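PDB 1ZU4: ftsY from Mycoplasma mycoides, which is the signal recognition particle receptor, an SRP54-type protein whose NG fragment joins a helical bundle domain to a P-loop NTPase-type domain. Local coordinates for residues I107-G112 with S226-V231; T143-A148 with D198-L203; N173-S178 with L213-K218; N208-L213 with S251-V256; D236-Q241 with M264-K269. All coordinates share one frame; numbering follows the deposited sequence.

In the fold
From the N terminus the chain first passes through helices that include the bundle, then enters strand 106-111, where contact 1 opens; it closes at residues 226-231 and sets two parallel strands side by side. Contacts 2 and 3 are nested inside that long loop and cross each other: contact 2 joins the loop and helix start at 143-148 to the loop after strand 194-198, and contact 3 joins helices 176-189 and 206-221. Contact 4 crosses both contact 1 and contact 3, tying helix 206-221 to the loop before strand 258-262. Contact 5, about 24 Å from contact 1 between centres, crosses contact 4 and joins two loops near helix 12-27.

Contact 1: residues I107-G112 with S226-V231; sequences IFMLVG and SAPHEV
Phe108 faces Glu230 and Met109 faces Val231 in parallel pairing between strand 106-111 and the start of strand 230-236. Two backbone hydrogen bonds join the segments: His229 N to Ile107 O (2.8 Å) and Met109 N to Glu230 O (2.9 Å). Glu230 O also receives a CA-H...O contact from Phe108 CA at 3.3 Å. The aromatic contact is on the face of the sheet that helix 118-131 covers. There Glu230 CG sits over the Phe108 ring, 4.0 Å from its centroid and 27° off the normal, while His229 CB touches the rim in the ring plane. Beyond CG the Glu230 chain bends (chi2 -75°), and its carboxylate leaves the ring to bond Ser257 and Lys285. Purely apolar pairs complete the contact. On the face under helix 206-221, Met109 CG meets Pro228 CB at 4.0 Å, the proline following a cis peptide bond. Val111 CG1 lies 3.9 Å from Val231 CG1, and Ile107 CD1 rests on Ala227 CB at 3.9 Å. Adjacent parallel strands buried between helices, the first running into Gly112 of a probable Walker A loop, belong to the central sheet of a P-loop NTPase fold.

Contact 2: residues T143-A148 with D198-L203; sequences TFRAGA and DTAGRL. Unlike the reference sequence in segment 143-148: Arg145 (reference Ser).
Phe144 and Ala200 meet through their CB atoms, 4.3 Å apart, where the loop leading into helix 146-156 passes the loop after strand 194-198. Phe144 has CG anti to its backbone N (chi1 -179°), and the end of Arg202 lies near its ring. The Arg202 chain is extended from CG to NE and crosses the phenyl group at about a right angle. The modelled approach of its NH2 to the ring is too short to be trusted, so the exact fit of ring and guanidinium remains doubtful. Arg202 NH1 has a clearer partner in Gln204 OE1.

Arg145, a serine in the reference sequence, brings its end nearer to segment 198-203. CG stands between the backbone N and the carbonyl carbon (chi1 63°), and a bend at chi2 (-71°) turns CD toward the phenyl ring of Phe144, where it lies at the edge in the ring plane. The guanidinium in turn has Phe144 CB at its own edge, and NH1 comes 4.2 Å from Ala200 CB. Asp142 forms a salt bridge with NH1, and a bound sulfate ion another with NH2; together they probably fix the rotation of the group. Deeper in, Ala148 CB approaches Asp198 OD1 at 4.3 Å, and the Asp198 side chain also touches Lys118 and Thr119 of the probable Walker A loop. Beside that loop, segments 143-148, apart from Arg145, and 198-203 resemble the G2 and G3 sequence motifs of SRP-type GTPase domains.

Contact 3: residues N173-S178 with L213-K218; sequences NADPAS and LEKMNK
Ala177 and Met216 bring their CA atoms to 5.4 Å, where the first turn of helix 176-189 comes against the middle of helix 206-221. Both helices lie on the same face of the mainly parallel sheet of the alpha/beta fold, and the first opens with an aspartate N-cap. That cap is Asp175. Its CG is anti to the backbone N (chi1 -173°), and OD1 takes the amide of Ala177 at 3.0 Å, the donor standing above the carboxylate plane. The other oxygen, OD2, faces the neighbouring helix and forms a salt bridge with Lys215 NZ at 3.0 Å. The two side chains reach toward each other tip to tip, and the ammonium comes in on the syn side, 21° out of plane. One carboxylate thus serves its own helix and a partner helix at once.

Glu212 OE1 crowds Asp175 OD1, and the like charges so near would probably raise the proton affinity of one of the pair; the lysine, and the amides at the helix start, should offset part of this. Below the salt bridge the contact is apolar. The aliphatic part of Lys215 passes alongside Ala177, with CB 3.8 Å from Ala177 CB. Met216 is extended beyond CG and brings its methyl CE against Pro176, while its CB side packs on Met109 of strand 106-111. Asp175 O accepts from both Ser178 N and Ser178 OG, the hydroxyl at 2.7 Å. The tightest carbon pair is Pro176 CB with Met216 CE, at 3.4 Å.

Contact 4: residues N208-L213 with S251-V256; sequences NLMAEL and SKVADV
Leu209 and Val253 form the tight part of the contact. Leu209 CD2 is only 3.3 Å from Val253 CG1, shorter than usual van der Waals contact, and the two side chains cross at about a right angle. Val253 has CG1 anti to its backbone N (chi1 167°), which directs that methyl at the leucine; Leu209 CG also lies 3.9 Å from it. One turn further along helix 206-221, Leu213 CD1 rests on Ala254 CB at 3.9 Å, while its other methyl, CD2, approaches Met109 of the sheet. In the alpha/beta fold of this P-loop NTPase-type domain the contact lays that helix against the connection from helix 241-250 to strand 258-262, which turns at Asp255 in an inverse gamma turn. Met210 lies on the looser, exposed side. Its CG is 3.4 Å from the backbone oxygen of Val253 and 4.1 Å from Val253 CG1, whereas the chain beyond bends at chi3 (81°), swinging CE across the loop backbone. CE lies 3.9 Å from Val253 O and 4.1 Å from Lys252 O. Lys252, also exposed, carries its ammonium end away from the helix.

Contact 5: residues D236-Q241 with M264-K269; sequences DATTGQ and MDSTSK
Ala237 and Thr238 meet Met264, Ser266 and Thr267 in a largely buried van der Waals contact between two loops, each just beyond one of the neighbouring parallel strands 230-236 and 258-262. Both loops begin with a short 3-10 turn. Ala237 CB points into the second loop, 3.9 Å from Met264 SD and 3.2 Å from Thr267 OG1. Beside it, Thr238 CG2 presses on Ser266 CB at 3.4 Å, tighter than a usual carbon contact. Thr238 OG1 stands between the backbone N and the carbonyl carbon (chi1 72°), which turns this hydroxyl back to Asp236. Asp236 OD1 accepts both Thr238 OG1 (2.7 Å) and Thr238 N (2.9 Å), from the same side of the carboxylate plane; the amide bond makes an Asx turn. Asp236 O likewise accepts the amide and hydroxyl of Thr239. Beginning at the end of strand 258-262, Thr262, Lys263, Met264 and Asp265 match the TKxD (G4) sequence of GTPase domains, and Met264 packs on Ser14 of helix 12-27. Thr267 OG1 bonds to Lys263 O; although near Thr238 N, it is badly angled for it. The polar groups are spent largely within each loop: side chains pack, while a backbone bond joins Ala237 to Thr262.

Contact 1: residues I107-G112 with S226-V231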
# COMPACT_ATOMS: atom_id res chain seq x y z
N ILE A 107 5.84 -16.05 -4.93
CA ILE A 107 4.72 -15.76 -5.81
C ILE A 107 3.79 -14.74 -5.16
O ILE A 107 3.23 -15.01 -4.11
CB ILE A 107 3.93 -17.06 -6.19
CG1 ILE A 107 4.87 -18.12 -6.80
CG2 ILE A 107 2.85 -16.70 -7.16
CD1 ILE A 107 4.20 -19.53 -7.11
N PHE A 108 3.62 -13.58 -5.80
CA PHE A 108 2.78 -12.52 -5.26
C PHE A 108 1.67 -12.23 -6.24
O PHE A 108 1.93 -12.06 -7.45
CB PHE A 108 3.55 -11.20 -5.11
CG PHE A 108 4.69 -11.24 -4.17
CD1 PHE A 108 5.59 -10.19 -4.15
CD2 PHE A 108 4.88 -12.33 -3.29
CE1 PHE A 108 6.68 -10.21 -3.28
CE2 PHE A 108 5.95 -12.37 -2.41
CZ PHE A 108 6.83 -11.32 -2.36
N MET A 109 0.44 -12.14 -5.75
CA MET A 109 -0.64 -11.61 -6.61
C MET A 109 -0.97 -10.16 -6.34
O MET A 109 -0.95 -9.74 -5.23
CB MET A 109 -1.92 -12.41 -6.39
CG MET A 109 -1.74 -13.89 -6.52
SD MET A 109 -3.35 -14.62 -6.32
CE MET A 109 -3.07 -16.14 -7.26
N LEU A 110 -1.31 -9.40 -7.35
CA LEU A 110 -1.79 -8.07 -7.12
C LEU A 110 -3.28 -8.07 -7.41
O LEU A 110 -3.73 -8.69 -8.38
CB LEU A 110 -1.07 -7.06 -7.98
CG LEU A 110 0.37 -6.60 -7.68
CD1 LEU A 110 0.32 -5.36 -6.91
CD2 LEU A 110 1.29 -7.62 -7.01
N VAL A 111 -4.05 -7.48 -6.50
CA VAL A 111 -5.53 -7.50 -6.61
C VAL A 111 -6.09 -6.12 -6.34
O VAL A 111 -5.37 -5.23 -5.89
CB VAL A 111 -6.19 -8.50 -5.63
CG1 VAL A 111 -5.74 -9.93 -5.90
CG2 VAL A 111 -5.98 -8.08 -4.14
N GLY A 112 -7.38 -5.97 -6.59
CA GLY A 112 -8.10 -4.72 -6.38
C GLY A 112 -9.06 -4.47 -7.53
O GLY A 112 -9.03 -5.17 -8.56
N SER A 226 2.90 -23.05 0.08
CA SER A 226 2.52 -21.85 0.83
C SER A 226 2.18 -20.63 -0.09
O SER A 226 1.85 -19.53 0.40
CB SER A 226 3.64 -21.50 1.83
OG SER A 226 4.92 -21.43 1.18
N ALA A 227 2.24 -20.82 -1.41
CA ALA A 227 1.83 -19.74 -2.34
C ALA A 227 0.29 -19.56 -2.38
O ALA A 227 -0.45 -20.48 -2.00
CB ALA A 227 2.39 -20.00 -3.72
N PRO A 228 -0.21 -18.35 -2.72
CA PRO A 228 0.53 -17.09 -2.95
C PRO A 228 1.14 -16.65 -1.63
O PRO A 228 0.50 -16.70 -0.56
CB PRO A 228 -0.55 -16.09 -3.43
CG PRO A 228 -1.87 -16.68 -2.91
CD PRO A 228 -1.69 -18.18 -2.82
N HIS A 229 2.40 -16.27 -1.70
CA HIS A 229 3.13 -15.76 -0.53
C HIS A 229 2.67 -14.37 -0.07
O HIS A 229 2.72 -14.06 1.13
CB HIS A 229 4.62 -15.77 -0.86
CG HIS A 229 5.13 -17.11 -1.31
ND1 HIS A 229 5.07 -18.24 -0.52
CD2 HIS A 229 5.67 -17.52 -2.48
CE1 HIS A 229 5.57 -19.27 -1.18
NE2 HIS A 229 5.98 -18.85 -2.35
N GLU A 230 2.20 -13.58 -1.03
CA GLU A 230 1.47 -12.34 -0.75
C GLU A 230 0.34 -12.18 -1.75
O GLU A 230 0.44 -12.61 -2.91
CB GLU A 230 2.43 -11.12 -0.88
CG GLU A 230 3.65 -11.14 0.14
CD GLU A 230 3.25 -10.81 1.55
OE1 GLU A 230 2.14 -10.28 1.80
OE2 GLU A 230 4.10 -11.07 2.45
N VAL A 231 -0.72 -11.52 -1.30
CA VAL A 231 -1.86 -11.11 -2.11
C VAL A 231 -2.00 -9.62 -1.79
O VAL A 231 -2.43 -9.24 -0.69
CB VAL A 231 -3.17 -11.94 -1.73
CG1 VAL A 231 -4.37 -11.50 -2.58
CG2 VAL A 231 -2.95 -13.44 -1.91

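Contact 2: residues T143-A148 with D198-L203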
# COMPACT_ATOMS: atom_id res chain seq x y z
N THR A 143 -6.79 -10.48 -18.20
CA THR A 143 -7.10 -10.64 -19.62
C THR A 143 -8.40 -9.91 -19.99
O THR A 143 -8.82 -9.99 -21.14
CB THR A 143 -7.21 -12.14 -20.01
OG1 THR A 143 -8.30 -12.73 -19.30
CG2 THR A 143 -5.93 -12.93 -19.69
N PHE A 144 -9.04 -9.21 -19.05
CA PHE A 144 -10.33 -8.56 -19.35
C PHE A 144 -10.25 -7.51 -20.48
O PHE A 144 -11.24 -7.27 -21.22
CB PHE A 144 -11.02 -7.94 -18.11
CG PHE A 144 -12.34 -7.31 -18.46
CD1 PHE A 144 -13.52 -8.07 -18.44
CD2 PHE A 144 -12.41 -5.97 -18.91
CE1 PHE A 144 -14.76 -7.51 -18.84
CE2 PHE A 144 -13.63 -5.40 -19.31
CZ PHE A 144 -14.81 -6.17 -19.28
N ARG A 145 -9.09 -6.87 -20.61
CA ARG A 145 -8.78 -6.02 -21.74
C ARG A 145 -7.29 -6.15 -21.93
O ARG A 145 -6.52 -6.10 -20.95
CB ARG A 145 -9.14 -4.56 -21.45
CG ARG A 145 -8.35 -3.93 -20.31
CD ARG A 145 -8.79 -4.52 -19.00
NE ARG A 145 -8.26 -3.82 -17.85
CZ ARG A 145 -8.58 -4.13 -16.60
NH1 ARG A 145 -9.44 -5.12 -16.35
NH2 ARG A 145 -8.05 -3.44 -15.60
N ALA A 146 -6.88 -6.31 -23.20
CA ALA A 146 -5.45 -6.50 -23.47
C ALA A 146 -4.70 -5.20 -23.22
O ALA A 146 -3.48 -5.18 -23.32
CB ALA A 146 -5.22 -7.00 -24.90
N GLY A 147 -5.44 -4.13 -22.88
CA GLY A 147 -4.88 -2.84 -22.43
C GLY A 147 -3.89 -2.97 -21.28
O GLY A 147 -2.82 -2.36 -21.30
N ALA A 148 -4.26 -3.79 -20.29
CA ALA A 148 -3.38 -4.12 -19.16
C ALA A 148 -2.15 -4.89 -19.64
O ALA A 148 -1.01 -4.64 -19.19
CB ALA A 148 -4.14 -4.92 -18.15
N ASP A 198 -0.81 -10.45 -12.19
CA ASP A 198 -1.80 -9.44 -12.35
C ASP A 198 -3.16 -10.12 -12.41
O ASP A 198 -3.31 -11.17 -13.01
CB ASP A 198 -1.54 -8.70 -13.66
CG ASP A 198 -2.32 -7.40 -13.76
OD1 ASP A 198 -2.22 -6.79 -14.85
OD2 ASP A 198 -3.01 -7.00 -12.76
N THR A 199 -4.15 -9.48 -11.81
CA THR A 199 -5.52 -10.01 -11.82
C THR A 199 -6.51 -8.91 -12.17
O THR A 199 -6.26 -7.71 -11.95
CB THR A 199 -5.91 -10.64 -10.41
OG1 THR A 199 -5.90 -9.63 -9.39
CG2 THR A 199 -4.93 -11.71 -10.02
N ALA A 200 -7.66 -9.31 -12.70
CA ALA A 200 -8.71 -8.32 -12.94
C ALA A 200 -9.54 -8.24 -11.67
O ALA A 200 -9.55 -9.18 -10.88
CB ALA A 200 -9.58 -8.74 -14.14
N GLY A 201 -10.25 -7.14 -11.48
CA GLY A 201 -11.16 -7.04 -10.36
C GLY A 201 -12.36 -6.14 -10.54
O GLY A 201 -12.21 -4.96 -10.85
N ARG A 202 -13.54 -6.72 -10.33
CA ARG A 202 -14.80 -5.97 -10.23
C ARG A 202 -15.66 -6.68 -9.19
O ARG A 202 -15.87 -7.88 -9.30
CB ARG A 202 -15.59 -6.05 -11.53
CG ARG A 202 -15.07 -5.32 -12.73
CD ARG A 202 -16.19 -5.41 -13.72
NE ARG A 202 -15.81 -5.04 -15.08
CZ ARG A 202 -16.59 -5.23 -16.14
NH1 ARG A 202 -17.79 -5.81 -16.02
NH2 ARG A 202 -16.16 -4.85 -17.34
N LEU A 203 -16.17 -5.96 -8.19
CA LEU A 203 -17.14 -6.58 -7.25
C LEU A 203 -18.29 -7.31 -7.96
O LEU A 203 -18.70 -8.39 -7.53
CB LEU A 203 -17.71 -5.53 -6.29
CG LEU A 203 -16.77 -4.74 -5.37
CD1 LEU A 203 -16.05 -5.61 -4.31
CD2 LEU A 203 -15.78 -3.94 -6.16

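Contact 3: residues N173-S178 with L213-K218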
# COMPACT_ATOMS: atom_id res chain seq x y z
N ASN A 173 -9.59 -12.41 -24.72
CA ASN A 173 -10.32 -12.61 -23.45
C ASN A 173 -10.11 -14.02 -22.83
O ASN A 173 -11.08 -14.68 -22.42
CB ASN A 173 -11.85 -12.29 -23.60
CG ASN A 173 -12.15 -10.77 -23.70
OD1 ASN A 173 -11.81 -9.97 -22.81
ND2 ASN A 173 -12.83 -10.40 -24.78
N ALA A 174 -8.86 -14.47 -22.78
CA ALA A 174 -8.54 -15.85 -22.39
C ALA A 174 -8.86 -16.12 -20.91
O ALA A 174 -8.95 -15.18 -20.14
CB ALA A 174 -7.05 -16.16 -22.71
N ASP A 175 -9.02 -17.39 -20.52
CA ASP A 175 -9.13 -17.75 -19.10
C ASP A 175 -7.83 -17.30 -18.44
O ASP A 175 -6.73 -17.70 -18.88
CB ASP A 175 -9.34 -19.24 -18.91
CG ASP A 175 -9.64 -19.64 -17.45
OD1 ASP A 175 -9.33 -18.87 -16.55
OD2 ASP A 175 -10.17 -20.76 -17.19
N PRO A 176 -7.95 -16.42 -17.41
CA PRO A 176 -6.81 -15.97 -16.61
C PRO A 176 -5.92 -17.10 -16.08
O PRO A 176 -4.69 -16.94 -16.06
CB PRO A 176 -7.49 -15.22 -15.45
CG PRO A 176 -8.79 -14.68 -16.06
CD PRO A 176 -9.22 -15.79 -16.99
N ALA A 177 -6.51 -18.22 -15.63
CA ALA A 177 -5.71 -19.32 -15.12
C ALA A 177 -4.81 -19.88 -16.17
O ALA A 177 -3.81 -20.47 -15.82
CB ALA A 177 -6.57 -20.45 -14.51
N SER A 178 -5.16 -19.76 -17.45
CA SER A 178 -4.27 -20.38 -18.45
C SER A 178 -2.96 -19.61 -18.56
O SER A 178 -1.91 -20.20 -18.75
CB SER A 178 -4.95 -20.55 -19.81
OG SER A 178 -5.21 -19.28 -20.38
N LEU A 213 -9.43 -16.92 -8.92
CA LEU A 213 -8.36 -16.88 -7.91
C LEU A 213 -8.11 -18.27 -7.37
O LEU A 213 -6.98 -18.63 -7.08
CB LEU A 213 -8.73 -15.94 -6.76
CG LEU A 213 -8.76 -14.42 -7.06
CD1 LEU A 213 -9.16 -13.64 -5.85
CD2 LEU A 213 -7.38 -13.96 -7.53
N GLU A 214 -9.17 -19.07 -7.21
CA GLU A 214 -8.98 -20.39 -6.67
C GLU A 214 -8.33 -21.31 -7.74
O GLU A 214 -7.40 -22.07 -7.44
CB GLU A 214 -10.30 -20.93 -6.05
CG GLU A 214 -10.23 -22.37 -5.59
CD GLU A 214 -9.38 -22.59 -4.35
OE1 GLU A 214 -9.11 -21.60 -3.63
OE2 GLU A 214 -8.97 -23.76 -4.10
N LYS A 215 -8.76 -21.21 -9.00
CA LYS A 215 -8.02 -21.91 -10.07
C LYS A 215 -6.53 -21.57 -10.04
O LYS A 215 -5.68 -22.47 -10.11
CB LYS A 215 -8.55 -21.58 -11.46
CG LYS A 215 -9.73 -22.33 -11.85
CD LYS A 215 -10.00 -22.19 -13.34
CE LYS A 215 -11.11 -21.20 -13.61
NZ LYS A 215 -11.84 -21.55 -14.89
N MET A 216 -6.22 -20.30 -9.89
CA MET A 216 -4.80 -19.86 -9.87
C MET A 216 -4.05 -20.49 -8.69
O MET A 216 -2.94 -21.02 -8.84
CB MET A 216 -4.73 -18.34 -9.82
CG MET A 216 -5.04 -17.73 -11.16
SD MET A 216 -5.08 -15.95 -11.02
CE MET A 216 -5.67 -15.48 -12.58
N ASN A 217 -4.63 -20.36 -7.51
CA ASN A 217 -4.14 -20.95 -6.30
C ASN A 217 -3.84 -22.44 -6.46
O ASN A 217 -2.77 -22.92 -6.06
CB ASN A 217 -5.22 -20.79 -5.25
CG ASN A 217 -5.24 -19.41 -4.63
OD1 ASN A 217 -4.29 -18.61 -4.79
ND2 ASN A 217 -6.33 -19.12 -3.89
N LYS A 218 -4.78 -23.16 -7.05
CA LYS A 218 -4.61 -24.59 -7.29
C LYS A 218 -3.44 -24.88 -8.22
O LYS A 218 -2.65 -25.78 -7.98
CB LYS A 218 -5.93 -25.19 -7.82
CG LYS A 218 -7.07 -25.35 -6.72
CD LYS A 218 -6.45 -26.04 -5.45
CE LYS A 218 -7.40 -27.03 -4.77
NZ LYS A 218 -6.64 -28.01 -3.90

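Contact 4: residues N208-L213 with S251-V256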
# COMPACT_ATOMS: atom_id res chain seq x y z
N ASN A 208 -17.01 -15.22 -10.29
CA ASN A 208 -15.98 -15.63 -11.23
C ASN A 208 -14.61 -15.21 -10.77
O ASN A 208 -13.61 -15.87 -11.07
CB ASN A 208 -16.19 -15.09 -12.63
CG ASN A 208 -15.14 -15.63 -13.60
OD1 ASN A 208 -14.38 -14.86 -14.21
ND2 ASN A 208 -15.06 -16.96 -13.70
N LEU A 209 -14.55 -14.05 -10.13
CA LEU A 209 -13.29 -13.52 -9.67
C LEU A 209 -12.76 -14.49 -8.61
O LEU A 209 -11.65 -14.95 -8.72
CB LEU A 209 -13.46 -12.12 -9.09
CG LEU A 209 -12.17 -11.46 -8.60
CD1 LEU A 209 -11.22 -11.37 -9.78
CD2 LEU A 209 -12.45 -10.08 -8.00
N MET A 210 -13.57 -14.80 -7.61
CA MET A 210 -13.16 -15.85 -6.63
C MET A 210 -12.77 -17.21 -7.25
O MET A 210 -11.74 -17.80 -6.84
CB MET A 210 -14.22 -16.02 -5.57
CG MET A 210 -14.37 -14.76 -4.82
SD MET A 210 -15.61 -14.79 -3.53
CE MET A 210 -14.76 -15.60 -2.18
N ALA A 211 -13.58 -17.68 -8.22
CA ALA A 211 -13.30 -18.94 -8.91
C ALA A 211 -11.96 -18.93 -9.61
O ALA A 211 -11.23 -19.91 -9.58
CB ALA A 211 -14.44 -19.33 -9.93
N GLU A 212 -11.67 -17.81 -10.28
CA GLU A 212 -10.44 -17.66 -11.02
C GLU A 212 -9.27 -17.66 -10.03
O GLU A 212 -8.24 -18.32 -10.27
CB GLU A 212 -10.47 -16.37 -11.87
CG GLU A 212 -11.27 -16.49 -13.20
CD GLU A 212 -10.74 -17.61 -14.12
OE1 GLU A 212 -9.53 -17.88 -14.14
OE2 GLU A 212 -11.52 -18.25 -14.84
N LEU A 213 -9.43 -16.92 -8.92
CA LEU A 213 -8.36 -16.88 -7.91
C LEU A 213 -8.11 -18.27 -7.37
O LEU A 213 -6.98 -18.63 -7.08
CB LEU A 213 -8.73 -15.94 -6.76
CG LEU A 213 -8.76 -14.42 -7.06
CD1 LEU A 213 -9.16 -13.64 -5.85
CD2 LEU A 213 -7.38 -13.96 -7.53
N SER A 251 -11.59 -6.60 0.26
CA SER A 251 -11.01 -7.58 1.17
C SER A 251 -11.91 -8.80 1.44
O SER A 251 -11.44 -9.73 2.07
CB SER A 251 -10.52 -6.93 2.48
OG SER A 251 -11.57 -6.70 3.39
N LYS A 252 -13.16 -8.81 0.95
CA LYS A 252 -14.07 -9.98 1.16
C LYS A 252 -14.02 -10.98 -0.02
O LYS A 252 -14.56 -12.10 0.03
CB LYS A 252 -15.53 -9.54 1.36
CG LYS A 252 -15.79 -8.42 2.35
CD LYS A 252 -15.07 -8.65 3.66
CE LYS A 252 -15.43 -7.60 4.69
NZ LYS A 252 -15.92 -8.19 5.98
N VAL A 253 -13.36 -10.56 -1.08
CA VAL A 253 -13.35 -11.28 -2.34
C VAL A 253 -12.03 -12.06 -2.40
O VAL A 253 -11.93 -13.08 -3.06
CB VAL A 253 -13.47 -10.25 -3.52
CG1 VAL A 253 -13.15 -10.87 -4.83
CG2 VAL A 253 -14.85 -9.58 -3.54
N ALA A 254 -11.02 -11.55 -1.68
CA ALA A 254 -9.68 -12.09 -1.77
C ALA A 254 -9.11 -12.06 -0.38
O ALA A 254 -9.46 -11.19 0.43
CB ALA A 254 -8.82 -11.25 -2.74
N ASP A 255 -8.27 -13.04 -0.10
CA ASP A 255 -7.60 -13.10 1.18
C ASP A 255 -6.29 -12.30 1.08
O ASP A 255 -5.24 -12.82 0.74
CB ASP A 255 -7.39 -14.55 1.63
CG ASP A 255 -8.74 -15.26 1.95
OD1 ASP A 255 -9.53 -14.78 2.80
OD2 ASP A 255 -9.00 -16.33 1.37
N VAL A 256 -6.43 -11.01 1.41
CA VAL A 256 -5.42 -9.99 1.15
C VAL A 256 -4.43 -10.09 2.29
O VAL A 256 -4.85 -10.21 3.45
CB VAL A 256 -6.09 -8.56 1.14
CG1 VAL A 256 -5.02 -7.41 1.12
CG2 VAL A 256 -7.14 -8.41 -0.04

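Contact 5: residues D236-Q241 with M264-K269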
# COMPACT_ATOMS: atom_id res chain seq x y z
N ASP A 236 -5.26 3.53 -3.96
CA ASP A 236 -4.94 4.93 -4.33
C ASP A 236 -5.17 5.99 -3.23
O ASP A 236 -6.34 6.40 -2.95
CB ASP A 236 -5.79 5.30 -5.57
CG ASP A 236 -5.40 6.62 -6.22
OD1 ASP A 236 -4.77 7.51 -5.60
OD2 ASP A 236 -5.76 6.77 -7.40
N ALA A 237 -4.07 6.48 -2.64
CA ALA A 237 -4.19 7.45 -1.54
C ALA A 237 -4.98 8.74 -1.89
O ALA A 237 -5.61 9.37 -1.00
CB ALA A 237 -2.83 7.80 -0.97
N THR A 238 -4.94 9.15 -3.16
CA THR A 238 -5.69 10.35 -3.55
C THR A 238 -7.20 10.21 -3.38
O THR A 238 -7.91 11.21 -3.48
CB THR A 238 -5.35 10.87 -4.98
OG1 THR A 238 -5.92 9.98 -5.94
CG2 THR A 238 -3.84 10.92 -5.18
N THR A 239 -7.68 8.99 -3.13
CA THR A 239 -9.11 8.76 -2.95
C THR A 239 -9.53 8.88 -1.52
O THR A 239 -10.71 9.01 -1.24
CB THR A 239 -9.61 7.43 -3.52
OG1 THR A 239 -8.87 6.32 -2.96
CG2 THR A 239 -9.46 7.44 -5.04
N GLY A 240 -8.57 8.92 -0.61
CA GLY A 240 -8.86 9.18 0.79
C GLY A 240 -9.71 8.09 1.40
O GLY A 240 -9.60 6.93 1.04
N GLN A 241 -10.60 8.50 2.29
CA GLN A 241 -11.49 7.56 2.95
C GLN A 241 -12.40 6.79 1.99
O GLN A 241 -12.81 5.68 2.32
CB GLN A 241 -12.36 8.31 3.97
CG GLN A 241 -11.58 9.06 5.05
CD GLN A 241 -12.52 9.59 6.12
OE1 GLN A 241 -13.71 9.83 5.84
NE2 GLN A 241 -11.99 9.78 7.35
N MET A 264 0.83 8.61 -2.91
CA MET A 264 0.95 9.40 -1.70
C MET A 264 1.33 10.84 -2.00
O MET A 264 0.80 11.76 -1.41
CB MET A 264 1.94 8.77 -0.72
CG MET A 264 1.71 9.23 0.74
SD MET A 264 0.01 9.10 1.39
CE MET A 264 -0.02 10.50 2.53
N ASP A 265 2.28 11.01 -2.93
CA ASP A 265 2.77 12.33 -3.36
C ASP A 265 1.69 13.34 -3.78
O ASP A 265 1.91 14.57 -3.69
CB ASP A 265 3.81 12.18 -4.50
CG ASP A 265 3.22 11.58 -5.78
OD1 ASP A 265 2.49 10.58 -5.68
OD2 ASP A 265 3.51 12.08 -6.89
N SER A 266 0.54 12.82 -4.22
CA SER A 266 -0.55 13.62 -4.79
C SER A 266 -1.64 13.86 -3.73
O SER A 266 -2.63 14.55 -3.99
CB SER A 266 -1.16 12.89 -6.00
OG SER A 266 -0.18 12.37 -6.89
N THR A 267 -1.42 13.29 -2.55
CA THR A 267 -2.37 13.27 -1.45
C THR A 267 -2.03 14.37 -0.42
O THR A 267 -0.90 14.44 0.07
CB THR A 267 -2.31 11.88 -0.76
OG1 THR A 267 -2.60 10.87 -1.74
CG2 THR A 267 -3.27 11.77 0.37
N SER A 268 -3.04 15.18 -0.09
CA SER A 268 -2.91 16.25 0.91
C SER A 268 -3.34 15.85 2.32
O SER A 268 -3.05 16.56 3.25
CB SER A 268 -3.67 17.50 0.46
OG SER A 268 -2.96 18.17 -0.58
N LYS A 269 -3.99 14.69 2.48
CA LYS A 269 -4.46 14.29 3.80
C LYS A 269 -3.76 13.05 4.34
O LYS A 269 -4.14 11.91 4.00
CB LYS A 269 -5.98 14.04 3.79
CG LYS A 269 -6.79 15.27 3.28
CD LYS A 269 -6.29 16.59 3.91
CE LYS A 269 -7.20 17.75 3.51
NZ LYS A 269 -8.61 17.33 3.74